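Local coordinates for DUF192 domain-containing protein (Novosphingobium aromaticivorans, PDB 3M7A) that is of unknown function but belongs to the DUF192 (COG1430) family and, being made with a signal peptide, is probably exported from the cytoplasm, at residues S18-P24 with F36-L40; Q47-L51 with M63-R67; L51-L57 with R78-L84; P70-T74 with L110-T116. All coordinates share one frame. Where two conformers were deposited one is given. Numbering follows the deposited sequence.

Contact 1 (S18-P24 with F36-L40); sequences SGLQIVP and FRSEL
Two neighbouring strands of a mixed sheet, 21-24 and 36-40, run antiparallel, their axes 4.4 Å apart at closest approach and 144° between directions. Ile22 faces Glu39 (CA-CA 4.3 Å) and Pro24 faces Arg37 (CA-CA 4.7 Å) as non-hydrogen-bonded pairs; Val23 and Ser38 between them form the hydrogen-bonded pair, Val23 N to Ser38 O and Ser38 N to Val23 O both 2.9 Å. Leu40 N donates to Gln21 O at 2.8 Å. In the other half of this pair a water bridges, accepting from Gln21 N (3.0 Å) and donating to Leu40 O (2.7 Å), where the first strand is only beginning. This is the open end of the beta hairpin formed by strands 21-29 and 32-41. Among the polar side chains, Ser18 OG (chi1 p) accepts from Leu20 N at 3.0 Å, an ST turn, and donates to Glu39 OE1 at 2.6 Å; that carboxylate also pairs with Arg54. Among the packed side chains, Arg37, m at chi1 to chi3, folds its guanidinium over Pro24 (NH1 to Pro24 CD 3.7 Å) while bonding the carbonyl of Ala7, and Ile22 CG2 touches Arg37 CB at 3.8 Å. On the other face Val23 CG1 meets Leu40 CD1 at 4.3 Å.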
loop_
_atom_site.group_PDB
_atom_site.type_symbol
_atom_site.label_atom_id
_atom_site.label_comp_id
_atom_site.label_asym_id
_atom_site.label_seq_id
_atom_site.Cartn_x
_atom_site.Cartn_y
_atom_site.Cartn_z
ATOM N N SER A 18 15.618 -2.303 -3.064
ATOM C CA SER A 18 15.400 -2.603 -1.662
ATOM C C SER A 18 15.732 -4.036 -1.273
ATOM O O SER A 18 15.855 -4.336 -0.078
ATOM C CB SER A 18 13.937 -2.361 -1.325
ATOM O OG SER A 18 13.141 -3.332 -1.994
ATOM N N GLY A 19 15.820 -4.928 -2.257
ATOM C CA GLY A 19 15.932 -6.347 -1.972
ATOM C C GLY A 19 14.693 -6.997 -1.373
ATOM O O GLY A 19 14.743 -8.172 -1.036
ATOM N N LEU A 20 13.592 -6.237 -1.225
ATOM C CA LEU A 20 12.377 -6.769 -0.645
ATOM C C LEU A 20 11.668 -7.696 -1.660
ATOM O O LEU A 20 11.782 -7.537 -2.867
ATOM C CB LEU A 20 11.446 -5.648 -0.204
ATOM C CG LEU A 20 11.956 -4.724 0.890
ATOM C CD1 LEU A 20 10.996 -3.543 1.083
ATOM C CD2 LEU A 20 12.113 -5.449 2.239
ATOM N N GLN A 21 10.935 -8.665 -1.152
ATOM C CA GLN A 21 10.093 -9.488 -1.987
ATOM C C GLN A 21 9.030 -8.598 -2.624
ATOM O O GLN A 21 8.494 -7.701 -1.970
ATOM C CB GLN A 21 9.415 -10.570 -1.142
ATOM C CG GLN A 21 8.752 -11.619 -1.982
ATOM C CD GLN A 21 7.977 -12.683 -1.211
ATOM O OE1 GLN A 21 7.482 -13.637 -1.823
ATOM N NE2 GLN A 21 7.841 -12.529 0.110
ATOM N N ILE A 22 8.682 -8.857 -3.876
ATOM C CA ILE A 22 7.557 -8.221 -4.551
ATOM C C ILE A 22 6.469 -9.263 -4.721
ATOM O O ILE A 22 6.713 -10.347 -5.259
ATOM C CB ILE A 22 7.968 -7.680 -5.948
ATOM C CG1 ILE A 22 9.066 -6.617 -5.832
ATOM C CG2 ILE A 22 6.764 -7.161 -6.729
ATOM C CD1 ILE A 22 9.751 -6.305 -7.154
ATOM N N VAL A 23 5.269 -8.933 -4.247
ATOM C CA VAL A 23 4.140 -9.832 -4.292
ATOM C C VAL A 23 2.947 -9.126 -4.900
ATOM O O VAL A 23 2.767 -7.917 -4.745
ATOM C CB VAL A 23 3.799 -10.374 -2.872
ATOM C CG1 VAL A 23 5.003 -11.145 -2.262
ATOM C CG2 VAL A 23 3.321 -9.234 -1.950
ATOM N N PRO A 24 2.071 -9.877 -5.566
ATOM C CA PRO A 24 0.847 -9.258 -6.093
ATOM C C PRO A 24 -0.159 -8.972 -4.975
ATOM O O PRO A 24 -0.400 -9.825 -4.116
ATOM C CB PRO A 24 0.306 -10.315 -7.048
ATOM C CG PRO A 24 0.843 -11.594 -6.511
ATOM C CD PRO A 24 2.206 -11.269 -5.996
ATOM N N PHE A 36 -1.587 -4.468 -7.762
ATOM C CA PHE A 36 -0.331 -3.764 -7.522
ATOM C C PHE A 36 0.770 -4.773 -7.247
ATOM O O PHE A 36 0.640 -5.558 -6.320
ATOM C CB PHE A 36 -0.474 -2.783 -6.364
ATOM C CG PHE A 36 -1.586 -1.809 -6.562
ATOM C CD1 PHE A 36 -1.397 -0.669 -7.318
ATOM C CD2 PHE A 36 -2.855 -2.041 -6.043
ATOM C CE1 PHE A 36 -2.426 0.240 -7.531
ATOM C CE2 PHE A 36 -3.902 -1.157 -6.259
ATOM C CZ PHE A 36 -3.686 -0.006 -6.988
ATOM N N ARG A 37 1.873 -4.696 -7.981
ATOM C CA ARG A 37 3.067 -5.459 -7.649
ATOM C C ARG A 37 3.774 -4.706 -6.517
ATOM O O ARG A 37 4.302 -3.618 -6.743
ATOM C CB ARG A 37 4.001 -5.573 -8.858
ATOM C CG ARG A 37 3.458 -6.236 -10.084
ATOM C CD ARG A 37 3.258 -7.663 -9.907
ATOM N NE ARG A 37 4.486 -8.394 -9.574
ATOM C CZ ARG A 37 4.539 -9.707 -9.369
ATOM N NH1 ARG A 37 3.417 -10.448 -9.435
ATOM N NH2 ARG A 37 5.706 -10.280 -9.040
ATOM N N SER A 38 3.752 -5.284 -5.326
ATOM C CA SER A 38 4.089 -4.550 -4.119
ATOM C C SER A 38 5.289 -5.121 -3.384
ATOM O O SER A 38 5.329 -6.292 -3.070
ATOM C CB SER A 38 2.865 -4.556 -3.197
ATOM O OG SER A 38 1.752 -3.978 -3.834
ATOM N N GLU A 39 6.246 -4.262 -3.079
ATOM C CA GLU A 39 7.314 -4.625 -2.149
ATOM C C GLU A 39 6.703 -4.940 -0.788
ATOM O O GLU A 39 5.846 -4.172 -0.320
ATOM C CB GLU A 39 8.269 -3.455 -1.999
ATOM C CG GLU A 39 9.208 -3.281 -3.194
ATOM C CD GLU A 39 9.924 -1.953 -3.095
ATOM O OE1 GLU A 39 10.983 -1.924 -2.433
ATOM O OE2 GLU A 39 9.395 -0.915 -3.589
ATOM N N LEU A 40 7.201 -5.978 -0.120
ATOM C CA LEU A 40 6.655 -6.425 1.149
ATOM C C LEU A 40 7.575 -5.978 2.276
ATOM O O LEU A 40 8.713 -6.453 2.398
ATOM C CB LEU A 40 6.509 -7.952 1.121
ATOM C CG LEU A 40 5.673 -8.616 2.211
ATOM C CD1 LEU A 40 5.548 -10.117 1.909
ATOM C CD2 LEU A 40 6.273 -8.388 3.593
HETATM O O HOH W 1 10.308 -8.557 1.758
#

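Contact 2 (Q47-L51 with M63-R67); sequences QAKGL and MIFLR
Gln47, in the last turn of helix 44-49, lies opposite Phe65 of strand 63-66, with CA atoms 6.3 Å apart. Its side chain (chi1 m, chi2 t) extends along the strand so that OE1 accepts from Arg67 NH1 at 2.9 Å, while NE2 is held by the carbonyl of Arg42. Gln47 CB packs on Phe65 CD2 at 3.8 Å, and its carbonyl O lies 3.5 Å from CE2, at the ring edge. The helix belongs to a beta-alpha-beta unit: strands 32-41 and 61-66 are parallel neighbours in the sheet, and the connection between them carries this helix. At Gly50 the chain leaves the helix with phi/psi 52/-134, a positive phi that favours glycine. Its CA approaches the edge of Phe65 (chi1 m) at CZ, 3.8 Å away, and its C lies 3.5 Å from SE of selenomethionine Met63, which is t at chi1 and chi2. Leu51 (chi1 m, chi2 t) then sends CD2 to within 3.7 Å of Met63 CE, beside Glu121 of strand 118-123.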
loop_
_atom_site.group_PDB
_atom_site.type_symbol
_atom_site.label_atom_id
_atom_site.label_comp_id
_atom_site.label_asym_id
_atom_site.label_seq_id
_atom_site.Cartn_x
_atom_site.Cartn_y
_atom_site.Cartn_z
ATOM N N GLN A 47 9.220 -1.290 7.880
ATOM C CA GLN A 47 8.037 -0.461 7.841
ATOM C C GLN A 47 8.340 1.015 8.185
ATOM O O GLN A 47 7.666 1.904 7.682
ATOM C CB GLN A 47 6.950 -1.016 8.759
ATOM C CG GLN A 47 6.443 -2.388 8.373
ATOM C CD GLN A 47 5.260 -2.825 9.226
ATOM O OE1 GLN A 47 4.328 -2.047 9.420
ATOM N NE2 GLN A 47 5.334 -4.021 9.793
ATOM N N ALA A 48 9.344 1.263 9.024
ATOM C CA ALA A 48 9.746 2.628 9.361
ATOM C C ALA A 48 10.454 3.298 8.189
ATOM O O ALA A 48 10.432 4.527 8.052
ATOM C CB ALA A 48 10.658 2.615 10.596
ATOM N N LYS A 49 11.107 2.519 7.334
ATOM C CA LYS A 49 11.753 3.082 6.150
ATOM C C LYS A 49 10.744 3.330 5.024
ATOM O O LYS A 49 10.861 4.318 4.291
ATOM C CB LYS A 49 12.886 2.174 5.669
ATOM C CG LYS A 49 13.712 2.768 4.524
ATOM C CD LYS A 49 14.916 1.905 4.153
ATOM C CE LYS A 49 15.717 2.507 2.992
ATOM N NZ LYS A 49 16.788 1.593 2.489
ATOM N N GLY A 50 9.762 2.429 4.856
ATOM C CA GLY A 50 8.730 2.619 3.822
ATOM C C GLY A 50 9.342 2.892 2.474
ATOM O O GLY A 50 10.287 2.219 2.062
ATOM N N LEU A 51 8.781 3.903 1.816
ATOM C CA LEU A 51 9.242 4.339 0.498
ATOM C C LEU A 51 10.112 5.602 0.582
ATOM O O LEU A 51 10.217 6.347 -0.383
ATOM C CB LEU A 51 8.046 4.529 -0.456
ATOM C CG LEU A 51 7.417 3.246 -0.989
ATOM C CD1 LEU A 51 6.051 3.544 -1.647
ATOM C CD2 LEU A 51 8.355 2.579 -1.978
HETATM N N MSE A 63 3.762 -0.555 -2.169
HETATM C CA MSE A 63 4.450 -1.210 -1.061
HETATM C C MSE A 63 3.368 -1.673 -0.089
HETATM O O MSE A 63 2.484 -0.890 0.270
HETATM C CB MSE A 63 5.446 -0.304 -0.352
HETATM C CG MSE A 63 6.206 -0.988 0.787
HETATM SE SE MSE A 63 7.651 0.011 1.526
HETATM C CE MSE A 63 8.995 -0.402 0.175
ATOM N N ILE A 64 3.448 -2.934 0.319
ATOM C CA ILE A 64 2.523 -3.529 1.272
ATOM C C ILE A 64 3.287 -3.767 2.587
ATOM O O ILE A 64 4.376 -4.347 2.591
ATOM C CB ILE A 64 1.861 -4.828 0.693
ATOM C CG1 ILE A 64 0.798 -5.409 1.645
ATOM C CG2 ILE A 64 2.875 -5.895 0.348
ATOM C CD1 ILE A 64 -0.503 -4.679 1.637
ATOM N N PHE A 65 2.700 -3.303 3.678
ATOM C CA PHE A 65 3.242 -3.359 5.014
ATOM C C PHE A 65 2.387 -4.365 5.777
ATOM O O PHE A 65 1.195 -4.141 5.945
ATOM C CB PHE A 65 3.142 -1.994 5.692
ATOM C CG PHE A 65 3.887 -0.851 5.000
ATOM C CD1 PHE A 65 3.471 -0.360 3.785
ATOM C CD2 PHE A 65 4.953 -0.224 5.630
ATOM C CE1 PHE A 65 4.143 0.691 3.198
ATOM C CE2 PHE A 65 5.619 0.834 5.041
ATOM C CZ PHE A 65 5.210 1.301 3.826
ATOM N N LEU A 66 2.957 -5.499 6.188
ATOM C CA LEU A 66 2.200 -6.590 6.815
ATOM C C LEU A 66 2.552 -6.610 8.285
ATOM O O LEU A 66 3.732 -6.674 8.655
ATOM C CB LEU A 66 2.492 -7.941 6.175
ATOM C CG LEU A 66 2.031 -8.104 4.742
ATOM C CD1 LEU A 66 2.330 -9.555 4.285
ATOM C CD2 LEU A 66 0.542 -7.708 4.548
ATOM N N ARG A 67 1.525 -6.534 9.115
ATOM C CA ARG A 67 1.721 -6.251 10.522
ATOM C C ARG A 67 1.227 -7.338 11.423
ATOM O O ARG A 67 0.108 -7.785 11.330
ATOM C CB ARG A 67 1.015 -4.964 10.897
ATOM C CG ARG A 67 1.532 -3.803 10.085
ATOM C CD ARG A 67 0.710 -2.569 10.258
ATOM N NE ARG A 67 0.628 -2.068 11.624
ATOM C CZ ARG A 67 1.581 -1.377 12.229
ATOM N NH1 ARG A 67 2.734 -1.110 11.630
ATOM N NH2 ARG A 67 1.398 -0.922 13.452
#

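Contact 3 (L51-L57 with R78-L84); sequences LMFRTEL and RNTVIPL
Loop-to-loop packing joins the connection after helix 44-49 to the one leading into strand 84-89, at the periphery of the fold. Leu51 to Arg54 form a type II beta turn, with Met52 at phi/psi -51/142, Phe53 at 74/-11 and Arg54 N bonded to Leu51 O (3.3 Å). Met52 and Thr80 come closest, CA-CA 4.4 Å. Phe53 N donates to Asn79 O at 2.8 Å, and Met52 CA makes a 3.5 Å CA-H...O contact with the same oxygen. Phe53 CE1 reaches Asn79 CG at 3.6 Å. One water donates to Leu51 O (2.8 Å) and Arg54 O (2.7 Å) and accepts from Val81 N (2.8 Å). Further along, Ile82 (chi1 p, chi2 t) puts CD1 3.6 Å from Leu57 CB and CG2 3.6 Å from Thr55 O. Leu84 CD2 lies 4.1 Å from both Leu51 CD1 and Leu57 CD2. One direct hydrogen bond and one bridging water fix the backbones at a few points, while side-chain packing, from Met52 and Phe53 on Asn79 to Leu57 on Ile82 and Leu84, makes up much of the contact.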
loop_
_atom_site.group_PDB
_atom_site.type_symbol
_atom_site.label_atom_id
_atom_site.label_comp_id
_atom_site.label_asym_id
_atom_site.label_seq_id
_atom_site.Cartn_x
_atom_site.Cartn_y
_atom_site.Cartn_z
ATOM N N LEU A 51 8.781 3.903 1.816
ATOM C CA LEU A 51 9.242 4.339 0.498
ATOM C C LEU A 51 10.112 5.602 0.582
ATOM O O LEU A 51 10.217 6.347 -0.383
ATOM C CB LEU A 51 8.046 4.529 -0.456
ATOM C CG LEU A 51 7.417 3.246 -0.989
ATOM C CD1 LEU A 51 6.051 3.544 -1.647
ATOM C CD2 LEU A 51 8.355 2.579 -1.978
HETATM N N MSE A 52 10.733 5.830 1.732
HETATM C CA MSE A 52 11.680 6.931 1.840
HETATM C C MSE A 52 12.698 6.871 0.705
HETATM O O MSE A 52 13.147 5.788 0.280
HETATM C CB MSE A 52 12.429 6.870 3.170
HETATM C CG MSE A 52 11.632 7.267 4.378
HETATM SE SE MSE A 52 12.776 7.292 5.931
HETATM C CE MSE A 52 11.440 7.869 7.185
ATOM N N PHE A 53 13.037 8.076 0.228
ATOM C CA PHE A 53 14.095 8.313 -0.762
ATOM C C PHE A 53 13.773 7.918 -2.192
ATOM O O PHE A 53 14.524 8.289 -3.098
ATOM C CB PHE A 53 15.445 7.688 -0.361
ATOM C CG PHE A 53 15.842 7.986 1.046
ATOM C CD1 PHE A 53 16.095 9.280 1.432
ATOM C CD2 PHE A 53 15.905 6.980 1.994
ATOM C CE1 PHE A 53 16.438 9.577 2.752
ATOM C CE2 PHE A 53 16.245 7.257 3.314
ATOM C CZ PHE A 53 16.496 8.561 3.689
ATOM N N ARG A 54 12.673 7.195 -2.416
ATOM C CA ARG A 54 12.313 6.762 -3.762
ATOM C C ARG A 54 11.879 7.934 -4.598
ATOM O O ARG A 54 11.080 8.739 -4.148
ATOM C CB ARG A 54 11.146 5.796 -3.729
ATOM C CG ARG A 54 11.444 4.530 -3.053
ATOM C CD ARG A 54 12.499 3.706 -3.762
ATOM N NE ARG A 54 12.733 2.500 -2.984
ATOM C CZ ARG A 54 11.971 1.414 -3.050
ATOM N NH1 ARG A 54 10.967 1.351 -3.906
ATOM N NH2 ARG A 54 12.240 0.390 -2.268
ATOM N N THR A 55 12.375 8.050 -5.830
ATOM C CA THR A 55 11.977 9.168 -6.697
ATOM C C THR A 55 10.951 8.778 -7.757
ATOM O O THR A 55 10.460 9.635 -8.471
ATOM C CB THR A 55 13.182 9.821 -7.357
ATOM O OG1 THR A 55 13.901 8.820 -8.069
ATOM C CG2 THR A 55 14.081 10.453 -6.258
ATOM N N GLU A 56 10.608 7.495 -7.819
ATOM C CA GLU A 56 9.597 7.036 -8.764
ATOM C C GLU A 56 8.917 5.763 -8.291
ATOM O O GLU A 56 9.430 5.024 -7.477
ATOM C CB GLU A 56 10.198 6.829 -10.155
ATOM C CG GLU A 56 11.141 5.640 -10.246
ATOM C CD GLU A 56 11.653 5.393 -11.659
ATOM O OE1 GLU A 56 10.838 5.411 -12.613
ATOM O OE2 GLU A 56 12.872 5.172 -11.805
ATOM N N LEU A 57 7.709 5.565 -8.789
ATOM C CA LEU A 57 6.826 4.454 -8.453
ATOM C C LEU A 57 5.788 4.390 -9.571
ATOM O O LEU A 57 5.168 5.403 -9.911
ATOM C CB LEU A 57 6.103 4.684 -7.133
ATOM C CG LEU A 57 5.249 3.513 -6.605
ATOM C CD1 LEU A 57 6.087 2.318 -6.197
ATOM C CD2 LEU A 57 4.359 4.012 -5.454
ATOM N N ARG A 78 8.276 11.943 6.258
ATOM C CA ARG A 78 9.683 12.306 6.372
ATOM C C ARG A 78 10.490 11.525 5.314
ATOM O O ARG A 78 10.294 10.314 5.142
ATOM C CB ARG A 78 10.215 12.048 7.787
ATOM C CG ARG A 78 11.723 12.371 7.924
ATOM C CD ARG A 78 12.301 12.407 9.320
ATOM N NE ARG A 78 12.001 13.659 10.013
ATOM C CZ ARG A 78 12.471 13.977 11.218
ATOM N NH1 ARG A 78 13.259 13.136 11.882
ATOM N NH2 ARG A 78 12.145 15.139 11.766
ATOM N N ASN A 79 11.385 12.234 4.607
ATOM C CA ASN A 79 12.236 11.656 3.563
ATOM C C ASN A 79 11.521 11.024 2.378
ATOM O O ASN A 79 12.169 10.392 1.570
ATOM C CB ASN A 79 13.233 10.628 4.143
ATOM C CG ASN A 79 14.217 11.244 5.108
ATOM O OD1 ASN A 79 14.683 12.377 4.892
ATOM N ND2 ASN A 79 14.576 10.503 6.142
ATOM N N THR A 80 10.218 11.234 2.266
ATOM C CA THR A 80 9.443 10.693 1.163
ATOM C C THR A 80 9.235 11.797 0.147
ATOM O O THR A 80 8.657 12.848 0.443
ATOM C CB THR A 80 8.144 10.037 1.653
ATOM O OG1 THR A 80 8.485 9.066 2.661
ATOM C CG2 THR A 80 7.371 9.380 0.517
ATOM N N VAL A 81 9.722 11.508 -1.051
ATOM C CA VAL A 81 9.854 12.466 -2.147
ATOM C C VAL A 81 8.628 12.528 -3.063
ATOM O O VAL A 81 8.359 13.560 -3.702
ATOM C CB VAL A 81 11.090 12.060 -3.009
ATOM C CG1 VAL A 81 11.301 12.988 -4.192
ATOM C CG2 VAL A 81 12.333 11.950 -2.119
ATOM N N ILE A 82 7.916 11.407 -3.149
ATOM C CA ILE A 82 6.773 11.293 -4.030
ATOM C C ILE A 82 5.490 11.266 -3.210
ATOM O O ILE A 82 5.473 10.735 -2.092
ATOM C CB ILE A 82 6.873 10.046 -4.941
ATOM C CG1 ILE A 82 6.914 8.738 -4.143
ATOM C CG2 ILE A 82 8.096 10.153 -5.852
ATOM C CD1 ILE A 82 6.784 7.472 -4.998
ATOM N N PRO A 83 4.409 11.880 -3.725
ATOM C CA PRO A 83 3.150 11.848 -2.999
ATOM C C PRO A 83 2.567 10.428 -3.030
ATOM O O PRO A 83 2.776 9.688 -4.004
ATOM C CB PRO A 83 2.270 12.860 -3.746
ATOM C CG PRO A 83 2.802 12.891 -5.096
ATOM C CD PRO A 83 4.294 12.654 -4.975
ATOM N N LEU A 84 1.861 10.068 -1.977
ATOM C CA LEU A 84 1.332 8.707 -1.834
ATOM C C LEU A 84 -0.083 8.742 -1.303
ATOM O O LEU A 84 -0.466 9.641 -0.555
ATOM C CB LEU A 84 2.181 7.910 -0.839
ATOM C CG LEU A 84 3.611 7.635 -1.258
ATOM C CD1 LEU A 84 4.414 7.026 -0.072
ATOM C CD2 LEU A 84 3.683 6.750 -2.490
HETATM O O HOH W 2 9.880 8.792 -1.726
#

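Contact 4 (P70-T74 with L110-T116); sequences PDMAT and LPAAGPT
Strands 72-74 and 110-112 run antiparallel at 168°, axes 4.8 Å apart at their closest. Thr74 and Pro111 form a non-hydrogen-bonded pair (CA-CA 4.2 Å), and Ala112 N donates to Ala73 O at 2.8 Å. Thr74 CA and Met72 CA add CA-H...O contacts, both 3.5 Å, to Leu110 O and Gly114 O respectively. The chain turns a corner at Ala113 and Gly114, where Gly114 is extended (phi/psi 175/-164) and a CB would strike Pro115 CD. Past the corner, Met72 and Pro115 have CA atoms 4.0 Å apart, and Thr116 N makes weak hydrogen bonds to Pro70 O (2.9 Å) and Asp71 O (3.4 Å). The arrangement is a small two-stranded sheet, made by strands 72-75 and 110-112 apart from the larger mixed sheet and packed against strands 84-89 and 95-102 through Leu110 and Ala112. Thr116, chi1 m, substitutes a side chain for a backbone partner: OG1 accepts from Ala73 N at 3.1 Å and donates to Gly114 O at 2.8 Å. Selenomethionine Met72, t at chi1 and chi2, lies across the second strand, CE 4.1 Å from Pro111 CB and CG 4.4 Å from Ala112 CB. Ala73 CB and Ala112 CB are 4.5 Å apart.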
loop_
_atom_site.group_PDB
_atom_site.type_symbol
_atom_site.label_atom_id
_atom_site.label_comp_id
_atom_site.label_asym_id
_atom_site.label_seq_id
_atom_site.Cartn_x
_atom_site.Cartn_y
_atom_site.Cartn_z
ATOM N N PRO A 70 -1.252 -6.739 14.830
ATOM C CA PRO A 70 -1.861 -5.703 13.972
ATOM C C PRO A 70 -2.170 -4.424 14.751
ATOM O O PRO A 70 -3.305 -3.971 14.809
ATOM C CB PRO A 70 -3.137 -6.390 13.478
ATOM C CG PRO A 70 -3.518 -7.260 14.690
ATOM C CD PRO A 70 -2.212 -7.811 15.169
ATOM N N ASP A 71 -1.149 -3.844 15.352
ATOM C CA ASP A 71 -1.283 -2.638 16.126
ATOM C C ASP A 71 -1.746 -1.507 15.217
ATOM O O ASP A 71 -1.421 -1.470 14.020
ATOM C CB ASP A 71 0.089 -2.289 16.706
ATOM C CG ASP A 71 0.531 -3.242 17.833
ATOM O OD1 ASP A 71 -0.290 -4.017 18.379
ATOM O OD2 ASP A 71 1.728 -3.182 18.174
HETATM N N MSE A 72 -2.474 -0.563 15.776
HETATM C CA MSE A 72 -2.883 0.625 15.045
HETATM C C MSE A 72 -1.631 1.341 14.510
HETATM O O MSE A 72 -0.697 1.615 15.267
HETATM C CB MSE A 72 -3.643 1.534 16.002
HETATM C CG MSE A 72 -4.159 2.816 15.415
HETATM SE SE MSE A 72 -4.909 3.904 16.835
HETATM C CE MSE A 72 -4.681 5.646 15.982
ATOM N N ALA A 73 -1.602 1.639 13.212
ATOM C CA ALA A 73 -0.447 2.256 12.554
ATOM C C ALA A 73 -0.620 3.761 12.426
ATOM O O ALA A 73 -1.742 4.269 12.239
ATOM C CB ALA A 73 -0.267 1.678 11.172
ATOM N N THR A 74 0.492 4.480 12.503
ATOM C CA THR A 74 0.509 5.916 12.191
ATOM C C THR A 74 1.719 6.156 11.290
ATOM O O THR A 74 2.810 5.705 11.606
ATOM C CB THR A 74 0.594 6.795 13.464
ATOM O OG1 THR A 74 -0.559 6.536 14.266
ATOM C CG2 THR A 74 0.613 8.283 13.125
ATOM N N LEU A 110 -0.283 10.479 10.155
ATOM C CA LEU A 110 -1.375 9.972 9.324
ATOM C C LEU A 110 -1.829 8.675 9.966
ATOM O O LEU A 110 -1.243 7.623 9.738
ATOM C CB LEU A 110 -0.871 9.723 7.903
ATOM C CG LEU A 110 -0.234 10.945 7.238
ATOM C CD1 LEU A 110 0.417 10.492 5.944
ATOM C CD2 LEU A 110 -1.280 12.072 7.034
ATOM N N PRO A 111 -2.872 8.743 10.803
ATOM C CA PRO A 111 -3.264 7.563 11.578
ATOM C C PRO A 111 -4.236 6.647 10.865
ATOM O O PRO A 111 -5.131 7.102 10.147
ATOM C CB PRO A 111 -3.960 8.168 12.794
ATOM C CG PRO A 111 -4.504 9.456 12.276
ATOM C CD PRO A 111 -3.515 9.961 11.303
ATOM N N ALA A 112 -4.097 5.364 11.117
ATOM C CA ALA A 112 -5.112 4.385 10.770
ATOM C C ALA A 112 -6.340 4.606 11.641
ATOM O O ALA A 112 -6.250 5.132 12.752
ATOM C CB ALA A 112 -4.572 2.941 10.991
ATOM N N ALA A 113 -7.480 4.090 11.169
ATOM C CA ALA A 113 -8.716 4.169 11.928
ATOM C C ALA A 113 -8.709 3.280 13.156
ATOM O O ALA A 113 -9.539 3.459 14.024
ATOM C CB ALA A 113 -9.876 3.757 11.032
ATOM N N GLY A 114 -7.802 2.313 13.227
ATOM C CA GLY A 114 -7.776 1.336 14.305
ATOM C C GLY A 114 -6.711 0.292 14.064
ATOM O O GLY A 114 -5.860 0.474 13.184
ATOM N N PRO A 115 -6.774 -0.844 14.790
ATOM C CA PRO A 115 -5.845 -1.953 14.574
ATOM C C PRO A 115 -5.669 -2.234 13.087
ATOM O O PRO A 115 -6.634 -2.383 12.353
ATOM C CB PRO A 115 -6.496 -3.101 15.345
ATOM C CG PRO A 115 -7.207 -2.410 16.480
ATOM C CD PRO A 115 -7.720 -1.106 15.899
ATOM N N THR A 116 -4.411 -2.255 12.688
ATOM C CA THR A 116 -4.043 -2.251 11.279
ATOM C C THR A 116 -3.305 -3.552 10.936
ATOM O O THR A 116 -2.176 -3.777 11.404
ATOM C CB THR A 116 -3.123 -1.074 10.982
ATOM O OG1 THR A 116 -3.721 0.131 11.468
ATOM C CG2 THR A 116 -2.851 -0.936 9.492
#

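Contacts 1 and 2 meet where strands 32-41 and 61-66 are neighbours in one sheet, their centres 10 Å apart: Glu39 O lies 2.8 Å from Ile64 N, a probable hydrogen bond, and Leu20 CD1 packs on Met63 CE at 3.8 Å. Contact 3 shares Leu51 with contact 2 and reaches contact 1 through the salt bridge from Arg54 NH2 to Glu39 OE1, 2.6 Å. On another flank Arg67 carries contact 2 to contact 4, its CZ 3.7 Å from Ala73 CB. Contacts 1 and 4 do not touch, with centres about 21 Å apart on opposite sides of the chain's centre. The function is unknown, so no contact can be tied to an active site; a 1,2-ethanediol, probably from crystallisation, lies about 3 Å from the Leu20 side chain.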